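Local coordinates for protein 3-hexulose-6-phosphate synthase (Mycobacterium gastri, PDB 3AJX) that is a TIM-barrel protein of the HUMPS family that holds a magnesium ion in this structure, at residues M1-A6 with A180-G186. The protein carries 1 engineered substitution. Sequence-based numbering, arbitrary orientation.
With SO4 (sulfate ion), chain G.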
loop_
_atom_site.group_PDB
_atom_site.type_symbol
_atom_site.label_atom_id
_atom_site.label_comp_id
_atom_site.label_asym_id
_atom_site.label_seq_id
_atom_site.Cartn_x
_atom_site.Cartn_y
_atom_site.Cartn_z
ATOM N N MET A 1 28.593 1.426 -1.559
ATOM C CA MET A 1 27.195 0.920 -1.671
ATOM C C MET A 1 26.823 0.067 -0.467
ATOM O O MET A 1 27.606 -0.766 -0.015
ATOM C CB MET A 1 27.034 0.097 -2.951
ATOM C CG MET A 1 25.632 -0.465 -3.165
ATOM S SD MET A 1 25.439 -1.237 -4.784
ATOM C CE MET A 1 26.197 -2.850 -4.482
ATOM N N LYS A 2 25.617 0.281 0.047
ATOM C CA LYS A 2 25.131 -0.462 1.199
ATOM C C LYS A 2 24.294 -1.662 0.770
ATOM O O LYS A 2 23.853 -1.749 -0.378
ATOM C CB LYS A 2 24.286 0.450 2.085
ATOM C CG LYS A 2 25.031 1.655 2.617
ATOM C CD LYS A 2 24.116 2.525 3.456
ATOM C CE LYS A 2 24.854 3.738 3.999
ATOM N NZ LYS A 2 23.964 4.571 4.851
ATOM N N LEU A 3 24.086 -2.587 1.702
ATOM C CA LEU A 3 23.292 -3.776 1.432
ATOM C C LEU A 3 22.052 -3.759 2.307
ATOM O O LEU A 3 22.137 -3.552 3.520
ATOM C CB LEU A 3 24.101 -5.045 1.716
ATOM C CG LEU A 3 23.366 -6.377 1.515
ATOM C CD1 LEU A 3 22.960 -6.541 0.053
ATOM C CD2 LEU A 3 24.277 -7.518 1.942
ATOM N N GLN A 4 20.900 -3.978 1.682
ATOM C CA GLN A 4 19.623 -3.990 2.384
ATOM C C GLN A 4 18.914 -5.331 2.220
ATOM O O GLN A 4 18.799 -5.848 1.106
ATOM C CB GLN A 4 18.730 -2.861 1.841
ATOM C CG GLN A 4 17.248 -2.950 2.224
ATOM C CD GLN A 4 16.463 -1.719 1.799
ATOM O OE1 GLN A 4 15.240 -1.762 1.670
ATOM N NE2 GLN A 4 17.166 -0.611 1.596
ATOM N N VAL A 5 18.446 -5.902 3.328
ATOM C CA VAL A 5 17.711 -7.161 3.256
ATOM C C VAL A 5 16.212 -6.868 3.293
ATOM O O VAL A 5 15.720 -6.195 4.198
ATOM C CB VAL A 5 18.078 -8.128 4.421
ATOM C CG1 VAL A 5 17.852 -7.461 5.770
ATOM C CG2 VAL A 5 17.238 -9.399 4.314
ATOM N N ALA A 6 15.497 -7.350 2.284
ATOM C CA ALA A 6 14.055 -7.146 2.219
ATOM C C ALA A 6 13.371 -8.351 2.849
ATOM O O ALA A 6 13.275 -9.415 2.229
ATOM C CB ALA A 6 13.609 -6.982 0.768
ATOM N N ALA A 180 24.382 2.775 -7.707
ATOM C CA ALA A 180 23.401 2.596 -6.642
ATOM C C ALA A 180 24.001 2.842 -5.263
ATOM O O ALA A 180 25.135 2.456 -4.989
ATOM C CB ALA A 180 22.816 1.191 -6.702
ATOM N N GLU A 181 23.227 3.490 -4.399
ATOM C CA GLU A 181 23.652 3.785 -3.036
ATOM C C GLU A 181 23.358 2.565 -2.168
ATOM O O GLU A 181 24.039 2.314 -1.171
ATOM C CB GLU A 181 22.878 4.994 -2.499
ATOM C CG GLU A 181 23.218 5.404 -1.075
ATOM C CD GLU A 181 24.661 5.849 -0.916
ATOM O OE1 GLU A 181 25.307 6.175 -1.936
ATOM O OE2 GLU A 181 25.146 5.890 0.236
ATOM N N VAL A 182 22.337 1.813 -2.569
ATOM C CA VAL A 182 21.910 0.623 -1.845
ATOM C C VAL A 182 21.496 -0.496 -2.793
ATOM O O VAL A 182 20.816 -0.257 -3.789
ATOM C CB VAL A 182 20.685 0.935 -0.941
ATOM C CG1 VAL A 182 20.281 -0.312 -0.159
ATOM C CG2 VAL A 182 21.005 2.085 0.009
ATOM N N ALA A 183 21.925 -1.715 -2.485
ATOM C CA ALA A 183 21.539 -2.883 -3.260
ATOM C C ALA A 183 20.587 -3.630 -2.329
ATOM O O ALA A 183 20.946 -3.936 -1.191
ATOM C CB ALA A 183 22.756 -3.748 -3.580
ATOM N N VAL A 184 19.371 -3.895 -2.799
ATOM C CA VAL A 184 18.376 -4.598 -1.993
ATOM C C VAL A 184 18.304 -6.063 -2.395
ATOM O O VAL A 184 18.237 -6.386 -3.579
ATOM C CB VAL A 184 16.965 -3.989 -2.173
ATOM C CG1 VAL A 184 15.961 -4.724 -1.291
ATOM C CG2 VAL A 184 16.991 -2.513 -1.827
ATOM N N ALA A 185 18.322 -6.946 -1.407
ATOM C CA ALA A 185 18.233 -8.374 -1.673
ATOM C C ALA A 185 17.110 -8.973 -0.830
ATOM O O ALA A 185 17.098 -8.835 0.394
ATOM C CB ALA A 185 19.561 -9.055 -1.347
ATOM N N GLY A 186 16.163 -9.624 -1.497
ATOM C CA GLY A 186 15.049 -10.248 -0.805
ATOM C C GLY A 186 15.103 -11.762 -0.897
ATOM O O GLY A 186 15.642 -12.420 -0.008
HETATM S S SO4 G . 13.816 -9.174 -4.164
HETATM O O1 SO4 G . 13.240 -10.530 -4.034
HETATM O O2 SO4 G . 13.244 -8.484 -5.337
HETATM O O3 SO4 G . 15.279 -9.280 -4.329
HETATM O O4 SO4 G . 13.516 -8.403 -2.943
HETATM O O HOH W 1 27.540 4.220 -2.311
#
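A180 packs its CB 4.1 Å from M1 SD. E181 O accepts a hydrogen bond from K2 N (2.8 Å), while a water bridges E181 OE1 and M1 N. V182 and K2 form the first parallel bridge. K2, V182, Q4 and V184 turn CB to one face; the last three are buried against the barrel interior, while the K2 chain leads away. A183 N donates a hydrogen bond to K2 O, and A183 O accepts one from Q4 N (both 2.9 Å). A183 CB meets M1 CE (3.7 Å) on the outer face, beside I172 of helix 172-177. This pairing of the last strand, 182-185, with the first closes the eight-stranded TIM barrel. V184 CG2 lies 3.7 Å from Q4 CD, and V184 CG1 3.9 Å from A6 CB, near the magnesium ion. A185 N likewise donates to Q4 O (2.8 Å), and A185 O accepts from A6 N (2.9 Å). G186 N, at the N-cap of helix 187-190, donates a hydrogen bond to sulfate O3 (3.0 Å), probably a crystallisation ion. An ideal CB on G186 would sit tightly, 3.5 Å from A6 CB.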